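Side-chain contacts in HpcH/HpaI aldolase/citrate lyase family protein (Burkholderia cenocepacia, PDB 4MF4), which is a TIM-barrel protein of the HpcH/HpaI aldolase/citrate lyase family, with six copies of its chain in the assembly: residues K17-D22 against G47-C52; P26-W31 against Q238-G243; R214-G219 against V224-F229. All blocks are in the same frame, centred on the assembly; numbering follows the deposited sequence.

Contact 1: K17-D22 against G47-C52; sequences KQRLRD and GYDWLC
Arg19, on helix 15-22, reaches across to Asp49, just before strand 50-54. The two form a long salt bridge, with Arg19 NH1 3.8 Å from Asp49 OD1. OD1 lies at the edge of the guanidinium and in its plane. The carboxylate is turned almost square to that plane, at 88°, so the two groups do not pair side by side. The Arg19 chain is extended at chi2 and then bends at chi3 (-84°), which turns the guanidinium off the line of the chain. A water joins the same two residues. It accepts from Arg19 NH2 at 2.7 Å and donates to the backbone O of Asp49 at 2.8 Å. Arg19 NH2 also bonds to Ser15 OG, one turn back in its own helix. On Asp49, the other carboxylate oxygen, OD2, takes the backbone N-H of Tyr28 on the neighbouring strand. Each charged group has a second partner outside the pair, though Arg19 is modelled in two conformers. Leu20, next along the helix, packs on Leu27, as Arg19 does, and on Leu246. The arrangement places the N-terminal helix across the N-terminal end of the parallel eight-stranded TIM barrel.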
# COMPACT_ATOMS: atom_id res chain seq x y z
N LYS A 17 -20.16 24.43 6.85
CA LYS A 17 -21.60 24.49 6.65
C LYS A 17 -22.19 25.76 7.27
O LYS A 17 -23.04 26.42 6.65
CB LYS A 17 -22.31 23.29 7.27
CG LYS A 17 -23.75 23.15 6.84
CD LYS A 17 -24.47 22.01 7.59
CE LYS A 17 -25.94 21.85 7.14
NZ LYS A 17 -26.57 20.58 7.61
N GLN A 18 -21.76 26.06 8.50
CA GLN A 18 -22.32 27.17 9.24
C GLN A 18 -22.00 28.48 8.50
O GLN A 18 -22.89 29.32 8.28
CB GLN A 18 -21.80 27.14 10.68
CG GLN A 18 -22.19 28.34 11.53
CD GLN A 18 -21.14 29.44 11.45
OE1 GLN A 18 -19.97 29.23 11.81
NE2 GLN A 18 -21.54 30.61 10.97
N ARG A 19 -20.74 28.66 8.12
CA ARG A 19 -20.35 29.84 7.34
C ARG A 19 -21.07 29.92 6.00
O ARG A 19 -21.55 30.99 5.63
CB ARG A 19 -18.84 29.89 7.16
CG ARG A 19 -18.09 30.26 8.44
CD ARG A 19 -16.59 30.10 8.26
NE ARG A 19 -16.12 28.74 8.48
CZ ARG A 19 -14.90 28.32 8.17
NH1 ARG A 19 -14.07 29.15 7.59
NH2 ARG A 19 -14.53 27.08 8.39
N LEU A 20 -21.17 28.80 5.27
CA LEU A 20 -21.90 28.78 3.98
C LEU A 20 -23.35 29.26 4.09
O LEU A 20 -23.82 30.01 3.22
CB LEU A 20 -21.92 27.40 3.34
CG LEU A 20 -20.64 26.90 2.65
CD1 LEU A 20 -20.90 25.45 2.34
CD2 LEU A 20 -20.28 27.67 1.39
N ARG A 21 -24.06 28.79 5.12
CA ARG A 21 -25.47 29.13 5.33
C ARG A 21 -25.66 30.50 5.97
O ARG A 21 -26.68 31.13 5.73
CB ARG A 21 -26.17 28.12 6.27
CG ARG A 21 -26.46 26.73 5.69
CD ARG A 21 -27.28 25.97 6.73
NE ARG A 21 -27.63 24.59 6.39
CZ ARG A 21 -28.57 24.22 5.51
NH1 ARG A 21 -29.27 25.13 4.82
NH2 ARG A 21 -28.80 22.92 5.29
N ASP A 22 -24.72 30.93 6.82
CA ASP A 22 -24.95 32.10 7.71
C ASP A 22 -24.15 33.35 7.38
O ASP A 22 -24.59 34.44 7.71
CB ASP A 22 -24.65 31.78 9.18
CG ASP A 22 -25.59 30.72 9.78
OD1 ASP A 22 -26.73 30.57 9.28
OD2 ASP A 22 -25.19 30.04 10.75
N GLY A 47 -3.28 27.87 5.20
CA GLY A 47 -4.25 28.91 5.55
C GLY A 47 -5.60 28.90 4.85
O GLY A 47 -6.41 29.82 5.03
N TYR A 48 -5.88 27.90 4.04
CA TYR A 48 -7.14 27.87 3.27
C TYR A 48 -8.32 27.55 4.21
O TYR A 48 -8.16 26.84 5.23
CB TYR A 48 -7.07 26.84 2.14
CG TYR A 48 -6.27 27.36 0.98
CD1 TYR A 48 -4.90 27.34 0.99
CD2 TYR A 48 -6.91 27.87 -0.14
CE1 TYR A 48 -4.17 27.90 -0.07
CE2 TYR A 48 -6.20 28.39 -1.21
CZ TYR A 48 -4.83 28.40 -1.17
OH TYR A 48 -4.15 28.87 -2.25
N ASP A 49 -9.49 28.05 3.87
CA ASP A 49 -10.73 27.70 4.62
C ASP A 49 -11.16 26.25 4.39
O ASP A 49 -11.70 25.59 5.30
CB ASP A 49 -11.82 28.68 4.26
CG ASP A 49 -11.39 30.12 4.49
OD1 ASP A 49 -10.99 30.39 5.65
OD2 ASP A 49 -11.37 30.95 3.52
N TRP A 50 -10.94 25.73 3.18
CA TRP A 50 -11.30 24.33 2.89
C TRP A 50 -10.31 23.70 1.94
O TRP A 50 -9.62 24.40 1.21
CB TRP A 50 -12.75 24.22 2.37
CG TRP A 50 -13.03 25.05 1.17
CD1 TRP A 50 -13.24 26.41 1.12
CD2 TRP A 50 -13.14 24.59 -0.17
NE1 TRP A 50 -13.46 26.81 -0.18
CE2 TRP A 50 -13.39 25.71 -0.99
CE3 TRP A 50 -13.01 23.33 -0.78
CZ2 TRP A 50 -13.55 25.62 -2.37
CZ3 TRP A 50 -13.21 23.24 -2.15
CH2 TRP A 50 -13.45 24.40 -2.93
N LEU A 51 -10.23 22.37 1.97
CA LEU A 51 -9.39 21.61 1.06
C LEU A 51 -10.21 20.46 0.47
O LEU A 51 -10.92 19.79 1.21
CB LEU A 51 -8.19 21.01 1.79
CG LEU A 51 -7.21 21.96 2.48
CD1 LEU A 51 -6.19 21.20 3.33
CD2 LEU A 51 -6.46 22.75 1.44
N CYS A 52 -10.15 20.26 -0.83
CA CYS A 52 -11.02 19.24 -1.49
C CYS A 52 -10.25 17.98 -1.89
O CYS A 52 -9.32 18.07 -2.69
CB CYS A 52 -11.74 19.80 -2.71
SG CYS A 52 -12.96 18.64 -3.36
O HOH W 1 -11.94 26.69 7.83

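Contact 2: P26-W31 against Q238-G243; sequences PLYGLW and QYREAG
Tyr28 and Arg240 meet through the phenol oxygen of one and the aliphatic chain of the other. Tyr28 OH lies 3.0 Å from Arg240 CD, shorter than a normal van der Waals contact and so perhaps in part an error of the model, and 3.6 Å from Arg240 CG. CD sits at the edge of the tyrosine ring, near its plane. The arginine thus passes the end of the phenol with its methylenes and does not lie over the ring. The ring and guanidinium planes are 58° apart, so there is no parallel stack. The arginine starts with CG anti to its own backbone N (chi1 174°) and runs straight through chi2. It bends at chi3 (71°), which turns the guanidinium away from the line of the methylenes. Pro26 adds a looser apolar touch, its CG 4.4 Å from Arg240 CG.

These residues join the first strand of the TIM barrel, 27-32, to helix 233-242, which leads into the last strand, 246-251. The first and last strands are neighbours in the closed sheet, and Arg240 also packs on Ile247 of the last one.

The guanidinium has further partners. Arg240 NH2 makes a long salt bridge to Glu241 OE2 at 3.8 Å. It also bonds to the backbone O of Ser269 of the second subunit. Val267 of that subunit packs on both Tyr28 and Arg240, so the pair lies at a subunit interface. Just beyond Arg240 the helix ends in a Schellman motif. Gly243, with positive phi, gives its N-H to Arg240 O at 3.2 Å and more weakly to Tyr239 O.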
# COMPACT_ATOMS: atom_id res chain seq x y z
N PRO A 26 -16.22 35.34 1.67
CA PRO A 26 -15.65 34.31 0.83
C PRO A 26 -14.96 33.21 1.63
O PRO A 26 -14.37 33.48 2.69
CB PRO A 26 -14.59 35.06 0.00
CG PRO A 26 -14.83 36.51 0.26
CD PRO A 26 -15.40 36.56 1.64
N LEU A 27 -14.99 31.99 1.09
CA LEU A 27 -14.31 30.86 1.68
C LEU A 27 -13.40 30.23 0.64
O LEU A 27 -13.87 29.70 -0.37
CB LEU A 27 -15.35 29.87 2.21
CG LEU A 27 -16.36 30.43 3.21
CD1 LEU A 27 -17.53 29.49 3.41
CD2 LEU A 27 -15.65 30.64 4.54
N TYR A 28 -12.09 30.28 0.88
CA TYR A 28 -11.10 29.92 -0.12
C TYR A 28 -10.59 28.49 0.07
O TYR A 28 -10.26 28.06 1.19
CB TYR A 28 -9.94 30.92 -0.11
CG TYR A 28 -10.36 32.33 -0.42
CD1 TYR A 28 -10.68 32.70 -1.71
CD2 TYR A 28 -10.43 33.30 0.58
CE1 TYR A 28 -11.09 33.99 -2.02
CE2 TYR A 28 -10.83 34.62 0.30
CZ TYR A 28 -11.17 34.95 -1.01
OH TYR A 28 -11.59 36.22 -1.35
N GLY A 29 -10.51 27.76 -1.04
CA GLY A 29 -10.22 26.34 -1.00
C GLY A 29 -9.09 26.02 -1.94
O GLY A 29 -8.72 26.82 -2.80
N LEU A 30 -8.54 24.83 -1.79
CA LEU A 30 -7.53 24.34 -2.71
C LEU A 30 -7.97 22.91 -3.08
O LEU A 30 -8.44 22.20 -2.20
CB LEU A 30 -6.21 24.33 -1.95
CG LEU A 30 -4.90 24.14 -2.69
CD1 LEU A 30 -4.64 25.29 -3.69
CD2 LEU A 30 -3.78 24.04 -1.64
N TRP A 31 -7.86 22.54 -4.36
CA TRP A 31 -8.13 21.20 -4.86
C TRP A 31 -6.93 20.30 -4.60
O TRP A 31 -5.77 20.70 -4.89
CB TRP A 31 -8.34 21.25 -6.38
CG TRP A 31 -9.38 20.34 -6.85
CD1 TRP A 31 -9.21 19.20 -7.57
CD2 TRP A 31 -10.79 20.51 -6.66
NE1 TRP A 31 -10.45 18.64 -7.82
CE2 TRP A 31 -11.42 19.43 -7.27
CE3 TRP A 31 -11.57 21.47 -6.01
CZ2 TRP A 31 -12.80 19.28 -7.28
CZ3 TRP A 31 -12.94 21.31 -6.01
CH2 TRP A 31 -13.55 20.23 -6.63
N GLN A 238 -11.72 37.97 -9.87
CA GLN A 238 -12.92 38.37 -10.61
C GLN A 238 -14.13 37.70 -9.97
O GLN A 238 -15.20 38.34 -9.79
CB GLN A 238 -12.90 37.98 -12.08
CG GLN A 238 -11.76 38.54 -12.91
CD GLN A 238 -11.61 37.86 -14.27
OE1 GLN A 238 -12.02 36.71 -14.48
NE2 GLN A 238 -11.02 38.57 -15.21
N TYR A 239 -13.99 36.42 -9.65
CA TYR A 239 -15.11 35.70 -9.05
C TYR A 239 -15.45 36.25 -7.66
O TYR A 239 -16.63 36.45 -7.31
CB TYR A 239 -14.83 34.20 -9.06
CG TYR A 239 -14.54 33.58 -10.41
CD1 TYR A 239 -15.13 34.03 -11.59
CD2 TYR A 239 -13.71 32.45 -10.49
CE1 TYR A 239 -14.83 33.41 -12.82
CE2 TYR A 239 -13.43 31.83 -11.70
CZ TYR A 239 -13.99 32.30 -12.86
OH TYR A 239 -13.67 31.63 -14.03
N ARG A 240 -14.44 36.51 -6.84
CA ARG A 240 -14.70 37.17 -5.56
C ARG A 240 -15.50 38.48 -5.75
O ARG A 240 -16.47 38.73 -5.03
CB ARG A 240 -13.40 37.48 -4.83
CG ARG A 240 -13.60 38.30 -3.56
CD ARG A 240 -12.30 38.66 -2.87
NE ARG A 240 -11.52 39.65 -3.61
CZ ARG A 240 -10.63 40.48 -3.08
NH1 ARG A 240 -10.36 40.49 -1.77
NH2 ARG A 240 -9.99 41.33 -3.88
N GLU A 241 -15.06 39.29 -6.69
CA GLU A 241 -15.70 40.60 -6.97
C GLU A 241 -17.16 40.43 -7.45
O GLU A 241 -18.03 41.23 -7.13
CB GLU A 241 -14.87 41.38 -8.00
CG GLU A 241 -13.77 42.22 -7.37
CD GLU A 241 -12.41 42.08 -8.05
OE1 GLU A 241 -12.36 42.07 -9.30
OE2 GLU A 241 -11.39 41.97 -7.32
N ALA A 242 -17.42 39.36 -8.20
CA ALA A 242 -18.75 39.10 -8.69
C ALA A 242 -19.72 38.56 -7.63
O ALA A 242 -20.92 38.58 -7.84
CB ALA A 242 -18.71 38.16 -9.91
N GLY A 243 -19.21 38.05 -6.52
CA GLY A 243 -20.05 37.58 -5.43
C GLY A 243 -20.07 36.08 -5.17
O GLY A 243 -20.86 35.60 -4.38

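Contact 3: R214-G219 against V224-F229; sequences RVLAAG and VAVGIF
Helix 214-219 and strand 225-229 run nearly antiparallel, at 153°, with their axes 7.7 Å apart at closest. This is the helix-to-strand half of a beta-alpha-beta crossover in the TIM barrel: helix 206-222 turns back directly into strand 225-230. The backbones come nearest at Gly219 and Val224, whose CA atoms are 4.7 Å apart. There the N-H of Val224 bonds to Gly219 O at 3.0 Å. The bond is fairly straight at the hydrogen (162°), but the donor is tilted 30° from the carbonyl plane.

Val226 is the main side chain on the strand, and its two methyls both lie against the helix, CG1 towards Val215 and CG2 towards Gly219. CG1 lies anti to the backbone N and meets Val215 CG1 at 4.4 Å. Leu216 crosses Val226 at about a right angle, its CD1 touching Val226 CB at 4.0 Å. Tyr244 packs on both Leu216 and Val226, extending this apolar layer between helix and barrel. Gly219, with no side chain, lets the helix come close to the strand here. Val226 CG2 settles 3.7 Å from Gly219 CA.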
# COMPACT_ATOMS: atom_id res chain seq x y z
N ARG A 214 -26.03 33.09 -14.74
CA ARG A 214 -27.32 32.57 -14.30
C ARG A 214 -27.23 31.77 -13.01
O ARG A 214 -28.07 31.92 -12.13
CB ARG A 214 -28.05 31.75 -15.39
CG ARG A 214 -29.46 31.35 -14.96
CD ARG A 214 -30.23 30.67 -16.08
NE ARG A 214 -31.41 29.96 -15.60
CZ ARG A 214 -32.22 29.24 -16.37
NH1 ARG A 214 -31.98 29.13 -17.68
NH2 ARG A 214 -33.27 28.65 -15.85
N VAL A 215 -26.22 30.92 -12.90
CA VAL A 215 -26.08 30.07 -11.73
C VAL A 215 -25.79 30.93 -10.49
O VAL A 215 -26.40 30.78 -9.42
CB VAL A 215 -24.93 29.03 -11.94
CG1 VAL A 215 -24.67 28.26 -10.67
CG2 VAL A 215 -25.28 28.06 -13.06
N LEU A 216 -24.83 31.83 -10.62
CA LEU A 216 -24.53 32.79 -9.54
C LEU A 216 -25.77 33.59 -9.09
O LEU A 216 -26.02 33.76 -7.88
CB LEU A 216 -23.42 33.75 -9.99
CG LEU A 216 -23.05 34.92 -9.06
CD1 LEU A 216 -22.52 34.34 -7.75
CD2 LEU A 216 -22.01 35.83 -9.69
N ALA A 217 -26.54 34.08 -10.06
CA ALA A 217 -27.72 34.90 -9.77
C ALA A 217 -28.77 34.06 -9.10
O ALA A 217 -29.45 34.51 -8.16
CB ALA A 217 -28.27 35.51 -11.05
N ALA A 218 -28.90 32.82 -9.54
CA ALA A 218 -29.85 31.91 -8.87
C ALA A 218 -29.52 31.73 -7.39
O ALA A 218 -30.40 31.74 -6.52
CB ALA A 218 -29.91 30.57 -9.57
N GLY A 219 -28.24 31.53 -7.11
CA GLY A 219 -27.79 31.40 -5.76
C GLY A 219 -28.13 32.62 -4.93
O GLY A 219 -28.69 32.49 -3.85
N VAL A 224 -28.44 31.02 -1.30
CA VAL A 224 -27.60 29.84 -1.28
C VAL A 224 -26.23 30.26 -1.82
O VAL A 224 -26.11 30.90 -2.90
CB VAL A 224 -28.22 28.75 -2.17
CG1 VAL A 224 -27.31 27.51 -2.21
CG2 VAL A 224 -29.64 28.41 -1.70
N ALA A 225 -25.19 29.95 -1.06
CA ALA A 225 -23.82 30.13 -1.49
C ALA A 225 -23.55 29.57 -2.87
O ALA A 225 -24.01 28.49 -3.21
CB ALA A 225 -22.87 29.46 -0.52
N VAL A 226 -22.77 30.33 -3.67
CA VAL A 226 -22.25 29.80 -4.91
C VAL A 226 -20.73 29.65 -4.88
O VAL A 226 -20.03 30.49 -4.34
CB VAL A 226 -22.66 30.67 -6.08
CG1 VAL A 226 -22.26 30.03 -7.40
CG2 VAL A 226 -24.19 30.85 -6.01
N GLY A 227 -20.25 28.55 -5.44
CA GLY A 227 -18.82 28.26 -5.50
C GLY A 227 -18.37 28.08 -6.94
O GLY A 227 -19.20 27.92 -7.83
N ILE A 228 -17.06 28.02 -7.15
CA ILE A 228 -16.47 27.99 -8.47
C ILE A 228 -15.03 27.54 -8.37
O ILE A 228 -14.34 27.77 -7.35
CB ILE A 228 -16.58 29.41 -9.13
CG1 ILE A 228 -16.22 29.36 -10.62
CG2 ILE A 228 -15.77 30.40 -8.35
CD1 ILE A 228 -16.67 30.55 -11.42
N PHE A 229 -14.59 26.85 -9.43
CA PHE A 229 -13.20 26.45 -9.57
C PHE A 229 -12.54 27.54 -10.39
O PHE A 229 -12.91 27.72 -11.56
CB PHE A 229 -13.06 25.09 -10.29
CG PHE A 229 -11.65 24.57 -10.35
CD1 PHE A 229 -10.81 24.94 -11.40
CD2 PHE A 229 -11.12 23.83 -9.32
CE1 PHE A 229 -9.49 24.52 -11.44
CE2 PHE A 229 -9.80 23.41 -9.35
CZ PHE A 229 -8.99 23.76 -10.42

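In the fold
All three contacts reach the same closed eight-stranded parallel sheet. Contacts 1 and 2 lie about 11 Å apart, centre to centre, as do contacts 2 and 3; contacts 1 and 3 are about 15 Å apart. Contacts 1 and 2 use the neighbouring strands 50-54 and 27-32, and their segments alternate along the chain. Contact 3 is nested inside the loop closed by contact 2, and its strand 225-230 leads on to helix 233-242. Leu20 packs on Ala225 between contacts 1 and 3, and Tyr239 on Ile228 between contacts 2 and 3. Contact 3 is local, its segments only five residues apart, whereas contact 2 joins early and late parts of the barrel across about 200 residues. Contacts 1 and 2 both touch the second subunit.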